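Local coordinates for enoyl-CoA hydratase/carnithine racemase (Magnetospirillum magneticum, PDB 4NEK), which probably acts as a delta(3)-delta(2)-enoyl-CoA isomerase, shifting the double bond of unsaturated acyl-CoA thioesters, at residues V95-G100 with E180-T185; V15-R20 with L52-Q57. One frame throughout, in Å; residues are numbered along the deposited sequence.

Interaction 1: residues V95-G100 with E180-T185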
loop_
_atom_site.group_PDB
_atom_site.type_symbol
_atom_site.label_atom_id
_atom_site.label_comp_id
_atom_site.label_asym_id
_atom_site.label_seq_id
_atom_site.Cartn_x
_atom_site.Cartn_y
_atom_site.Cartn_z
ATOM N N VAL C 95 -13.747 -5.981 21.507
ATOM C CA VAL C 95 -12.474 -5.436 21.076
ATOM C C VAL C 95 -11.398 -6.392 21.525
ATOM O O VAL C 95 -11.494 -6.928 22.617
ATOM C CB VAL C 95 -12.224 -4.095 21.781
ATOM C CG1 VAL C 95 -10.847 -3.524 21.404
ATOM C CG2 VAL C 95 -13.330 -3.109 21.439
ATOM N N ALA C 96 -10.414 -6.641 20.689
ATOM C CA ALA C 96 -9.323 -7.514 21.071
ATOM C C ALA C 96 -7.984 -6.847 20.885
ATOM O O ALA C 96 -7.835 -6.023 20.014
ATOM C CB ALA C 96 -9.362 -8.757 20.239
ATOM N N ALA C 97 -7.027 -7.206 21.729
ATOM C CA ALA C 97 -5.687 -6.716 21.594
ATOM C C ALA C 97 -4.810 -7.918 21.532
ATOM O O ALA C 97 -4.744 -8.677 22.490
ATOM C CB ALA C 97 -5.322 -5.866 22.800
ATOM N N VAL C 98 -4.122 -8.107 20.408
ATOM C CA VAL C 98 -3.311 -9.274 20.203
ATOM C C VAL C 98 -1.848 -8.959 20.100
ATOM O O VAL C 98 -1.479 -7.860 19.747
ATOM C CB VAL C 98 -3.753 -10.021 18.946
ATOM C CG1 VAL C 98 -5.246 -10.274 18.990
ATOM C CG2 VAL C 98 -3.506 -9.229 17.693
ATOM N N ARG C 99 -1.019 -9.950 20.363
ATOM C CA ARG C 99 0.436 -9.838 20.254
ATOM C C ARG C 99 1.044 -11.196 20.261
ATOM O O ARG C 99 0.381 -12.159 20.594
ATOM C CB ARG C 99 1.013 -9.046 21.429
ATOM C CG ARG C 99 0.925 -9.810 22.736
ATOM C CD ARG C 99 0.803 -8.891 23.928
ATOM N NE ARG C 99 1.966 -8.042 24.008
ATOM C CZ ARG C 99 2.054 -6.958 24.755
ATOM N NH1 ARG C 99 1.065 -6.570 25.557
ATOM N NH2 ARG C 99 3.159 -6.249 24.703
ATOM N N GLY C 100 2.326 -11.275 19.920
ATOM C CA GLY C 100 3.034 -12.549 19.862
ATOM C C GLY C 100 2.261 -13.588 19.074
ATOM O O GLY C 100 1.798 -13.323 17.967
ATOM N N GLU C 180 3.978 -1.671 24.367
ATOM C CA GLU C 180 3.834 -0.932 25.609
ATOM C C GLU C 180 2.552 -0.084 25.651
ATOM O O GLU C 180 2.126 0.248 26.719
ATOM C CB GLU C 180 5.035 -0.064 25.885
ATOM C CG GLU C 180 5.216 1.077 24.895
ATOM C CD GLU C 180 6.394 0.861 23.955
ATOM O OE1 GLU C 180 7.086 1.889 23.691
ATOM O OE2 GLU C 180 6.615 -0.315 23.504
ATOM N N ASP C 181 1.935 0.257 24.515
ATOM C CA ASP C 181 0.697 1.042 24.479
ATOM C C ASP C 181 -0.511 0.256 24.003
ATOM O O ASP C 181 -1.614 0.806 23.846
ATOM C CB ASP C 181 0.863 2.220 23.526
ATOM C CG ASP C 181 1.935 3.225 23.989
ATOM O OD1 ASP C 181 2.158 3.339 25.216
ATOM O OD2 ASP C 181 2.566 3.870 23.120
ATOM N N LEU C 182 -0.326 -1.038 23.780
ATOM C CA LEU C 182 -1.347 -1.810 23.123
ATOM C C LEU C 182 -2.619 -1.900 23.948
ATOM O O LEU C 182 -3.713 -1.601 23.452
ATOM C CB LEU C 182 -0.797 -3.183 22.788
ATOM C CG LEU C 182 -1.818 -4.207 22.303
ATOM C CD1 LEU C 182 -2.351 -3.858 20.930
ATOM C CD2 LEU C 182 -1.191 -5.601 22.254
ATOM N N GLU C 183 -2.484 -2.289 25.206
ATOM C CA GLU C 183 -3.643 -2.482 26.076
ATOM C C GLU C 183 -4.362 -1.174 26.358
ATOM O O GLU C 183 -5.602 -1.107 26.332
ATOM C CB GLU C 183 -3.246 -3.161 27.370
ATOM C CG GLU C 183 -2.804 -4.609 27.175
ATOM C CD GLU C 183 -2.702 -5.449 28.471
ATOM O OE1 GLU C 183 -3.188 -4.975 29.535
ATOM O OE2 GLU C 183 -2.163 -6.605 28.430
ATOM N N GLU C 184 -3.589 -0.114 26.541
ATOM C CA GLU C 184 -4.176 1.195 26.768
ATOM C C GLU C 184 -5.003 1.645 25.583
ATOM O O GLU C 184 -6.072 2.211 25.712
ATOM C CB GLU C 184 -3.067 2.191 26.899
ATOM C CG GLU C 184 -3.477 3.382 27.723
ATOM C CD GLU C 184 -2.337 4.378 28.023
ATOM O OE1 GLU C 184 -1.144 4.075 27.731
ATOM O OE2 GLU C 184 -2.637 5.465 28.595
ATOM N N THR C 185 -4.463 1.416 24.397
ATOM C CA THR C 185 -5.119 1.856 23.181
ATOM C C THR C 185 -6.384 1.044 22.933
ATOM O O THR C 185 -7.397 1.581 22.514
ATOM C CB THR C 185 -4.178 1.666 21.996
ATOM O OG1 THR C 185 -2.987 2.396 22.247
ATOM C CG2 THR C 185 -4.774 2.188 20.736
HETATM O O HOH W 1 -1.384 -7.843 26.280
#

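Interaction 2: residues V15-R20 with L52-Q57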
loop_
_atom_site.group_PDB
_atom_site.type_symbol
_atom_site.label_atom_id
_atom_site.label_comp_id
_atom_site.label_asym_id
_atom_site.label_seq_id
_atom_site.Cartn_x
_atom_site.Cartn_y
_atom_site.Cartn_z
ATOM N N VAL C 15 -13.397 -6.770 30.886
ATOM C CA VAL C 15 -12.106 -7.200 30.481
ATOM C C VAL C 15 -12.005 -8.677 30.736
ATOM O O VAL C 15 -12.361 -9.150 31.811
ATOM C CB VAL C 15 -11.047 -6.515 31.314
ATOM C CG1 VAL C 15 -9.661 -6.988 30.901
ATOM C CG2 VAL C 15 -11.141 -5.019 31.138
ATOM N N VAL C 16 -11.581 -9.411 29.727
ATOM C CA VAL C 16 -11.499 -10.866 29.776
ATOM C C VAL C 16 -10.099 -11.229 29.308
ATOM O O VAL C 16 -9.768 -10.976 28.172
ATOM C CB VAL C 16 -12.527 -11.478 28.822
ATOM C CG1 VAL C 16 -12.414 -12.979 28.828
ATOM C CG2 VAL C 16 -13.945 -11.065 29.213
ATOM N N ARG C 17 -9.281 -11.737 30.204
ATOM C CA ARG C 17 -7.885 -11.922 29.925
ATOM C C ARG C 17 -7.495 -13.398 30.039
ATOM O O ARG C 17 -7.804 -14.043 31.026
ATOM C CB ARG C 17 -7.031 -11.128 30.897
ATOM C CG ARG C 17 -5.565 -11.286 30.545
ATOM C CD ARG C 17 -4.647 -10.705 31.592
ATOM N NE ARG C 17 -4.754 -9.269 31.760
ATOM C CZ ARG C 17 -4.143 -8.354 30.993
ATOM N NH1 ARG C 17 -3.341 -8.693 29.981
ATOM N NH2 ARG C 17 -4.344 -7.082 31.221
HETATM N N MSE C 18 -6.837 -13.934 29.014
HETATM C CA MSE C 18 -6.327 -15.289 29.066
HETATM C C MSE C 18 -5.036 -15.228 29.807
HETATM O O MSE C 18 -4.205 -14.361 29.562
HETATM C CB MSE C 18 -6.133 -15.849 27.687
HETATM C CG MSE C 18 -7.499 -15.962 27.001
HETATM SE SE MSE C 18 -7.268 -16.479 25.087
HETATM C CE MSE C 18 -6.767 -14.695 24.337
ATOM N N ASN C 19 -4.866 -16.178 30.716
ATOM C CA ASN C 19 -3.799 -16.119 31.687
ATOM C C ASN C 19 -3.142 -17.471 31.962
ATOM O O ASN C 19 -3.196 -17.987 33.049
ATOM C CB ASN C 19 -4.357 -15.552 32.971
ATOM C CG ASN C 19 -3.268 -15.241 33.989
ATOM O OD1 ASN C 19 -2.199 -14.763 33.646
ATOM N ND2 ASN C 19 -3.547 -15.507 35.235
ATOM N N ARG C 20 -2.508 -18.017 30.937
ATOM C CA ARG C 20 -1.687 -19.188 31.030
ATOM C C ARG C 20 -0.371 -18.850 30.338
ATOM O O ARG C 20 0.008 -19.459 29.347
ATOM C CB ARG C 20 -2.414 -20.349 30.359
ATOM C CG ARG C 20 -1.788 -21.699 30.593
ATOM C CD ARG C 20 -2.571 -22.771 29.855
ATOM N NE ARG C 20 -2.032 -24.102 30.120
ATOM C CZ ARG C 20 -1.982 -25.116 29.245
ATOM N NH1 ARG C 20 -2.413 -25.000 28.000
ATOM N NH2 ARG C 20 -1.448 -26.250 29.609
ATOM N N LEU C 52 -13.608 -6.468 26.213
ATOM C CA LEU C 52 -12.241 -6.331 25.771
ATOM C C LEU C 52 -11.461 -7.614 26.086
ATOM O O LEU C 52 -11.292 -7.967 27.229
ATOM C CB LEU C 52 -11.594 -5.168 26.477
ATOM C CG LEU C 52 -10.083 -5.058 26.311
ATOM C CD1 LEU C 52 -9.747 -4.858 24.853
ATOM C CD2 LEU C 52 -9.552 -3.880 27.082
ATOM N N ILE C 53 -10.988 -8.295 25.050
ATOM C CA ILE C 53 -10.275 -9.543 25.210
ATOM C C ILE C 53 -8.804 -9.356 25.063
ATOM O O ILE C 53 -8.360 -8.826 24.065
ATOM C CB ILE C 53 -10.633 -10.527 24.119
ATOM C CG1 ILE C 53 -12.122 -10.710 24.045
ATOM C CG2 ILE C 53 -10.020 -11.892 24.374
ATOM C CD1 ILE C 53 -12.478 -11.356 22.732
ATOM N N LEU C 54 -8.071 -9.860 26.042
ATOM C CA LEU C 54 -6.624 -9.678 26.137
ATOM C C LEU C 54 -5.924 -11.003 26.372
ATOM O O LEU C 54 -6.533 -11.966 26.830
ATOM C CB LEU C 54 -6.277 -8.813 27.352
ATOM C CG LEU C 54 -6.955 -7.451 27.358
ATOM C CD1 LEU C 54 -6.621 -6.665 28.626
ATOM C CD2 LEU C 54 -6.543 -6.656 26.148
ATOM N N GLY C 55 -4.629 -11.024 26.094
ATOM C CA GLY C 55 -3.809 -12.160 26.449
ATOM C C GLY C 55 -2.796 -11.820 27.518
ATOM O O GLY C 55 -3.025 -10.991 28.396
ATOM N N SER C 56 -1.655 -12.496 27.440
ATOM C CA SER C 56 -0.577 -12.299 28.396
ATOM C C SER C 56 0.173 -11.055 27.971
ATOM O O SER C 56 -0.228 -10.359 27.013
ATOM C CB SER C 56 0.333 -13.507 28.414
ATOM O OG SER C 56 1.261 -13.494 27.323
ATOM N N GLN C 57 1.274 -10.780 28.648
ATOM C CA GLN C 57 2.108 -9.655 28.264
ATOM C C GLN C 57 2.943 -9.996 27.065
ATOM O O GLN C 57 3.569 -9.114 26.503
ATOM C CB GLN C 57 2.998 -9.195 29.435
ATOM C CG GLN C 57 2.244 -8.515 30.581
ATOM C CD GLN C 57 1.106 -7.591 30.109
ATOM O OE1 GLN C 57 -0.073 -7.918 30.233
ATOM N NE2 GLN C 57 1.461 -6.457 29.534
#

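Interaction 1: residues V95-G100 with E180-T185
The end of strand 94-98 passes over the first turn of helix 179-194, coming nearest at Ala-97 and Glu-183, whose CA atoms are 6.5 Å apart. Ala-97 points its methyl at the helix, where CB meets the branch point of Leu-182, 3.9 Å from CG, and also touches CD1. The leucine stands with CG anti to the backbone N (chi1 170°), which lays its two methyls along the strand: CD1 beside Ala-97, and CD2 further on, 3.4 Å from the carbonyl O of Val-98. Leu-182 CD2 also lies over one face of the Arg-99 guanidinium, 4.1 Å from Arg-99 NH1. Arg-99 already starts toward the helix, CG in the crowded position of chi1 (70°), and the chi3 bend (-61°) then turns its end. Arg-99 NH1 remains 4.3 Å from Glu-183 OE2, too far for a salt bridge, and a water in the guanidinium plane fills the gap, accepting from NH1 at 2.9 Å and donating to OE2 at 2.6 Å. The carboxylate has its direct ionic partner in Arg-17. Leu-182 also touches Tyr-117 of strand 115-118, so this is helix-on-sheet packing, with helix 179-194 against one face of the central beta-sheet of the crotonase fold.

Interaction 2: residues V15-R20 with L52-Q57
Arg-17 leaves its strand with CG anti to the backbone N (chi1 -177°) and runs on extended through chi2 before turning at chi3 (-64°), which swings the guanidinium across to the end of the neighbouring strand, 50-54. There Arg-17 NH1 donates to Gly-55 O at 2.8 Å, nearly along the C=O axis and close to the guanidinium plane, though the N-H is somewhat bent from the line; the same NH1 also forms a salt bridge with Glu-183 of helix 179-194. Leu-54, its CG anti to the carbonyl carbon, brings CD1 over one face of the guanidinium, offset toward the rim and 3.5 Å from Arg-17 NH2. The same methyl, Leu-54 CD1, also packs against Val-15 CG1 at 3.8 Å. Underneath, strands 13-18 and 50-54 run parallel and are linked through helix 29-44 in a beta-alpha-beta crossover, part of the central sheet of the crotonase fold. Val-16 is gripped twice, its N donating to Leu-52 O and its O accepting from Leu-54 N, both at 2.9 Å; Met-18 N then donates to Leu-54 O at 3.0 Å. An alanine in place of Arg-17 removes the bond to Gly-55 O, the salt bridge and the cover over Leu-54, and would probably loosen the junction after strand 50-54. On the face bearing Val-16 and Ile-53, covered by helix 29-44, the selenomethionine Met-18 sets CE 4.3 Å from Ile-53 CG2.

Both contacts are largely buried and meet in one sheet, where strands 50-54 and 94-98 are neighbours joined by a probable hydrogen bond between Val-95 O and Ile-53 N (2.8 Å). Interaction 2 works within the sheet, mainly through backbone bonds between parallel strands, with a side-chain-to-backbone bond from Arg-17 at its end; interaction 1 works across its face, through apolar side chains and a water. Their polar ends converge on Glu-183, whose OE2 takes a salt bridge from Arg-17 NH1 at 2.9 Å while reaching Arg-99 through the water. This pairing is likely to stabilise the carboxylate's negative charge. Only interaction 1 nears other chains: beyond the contact proper, Glu-180 and Asp-181 form salt bridges to Lys-192 of a neighbouring subunit.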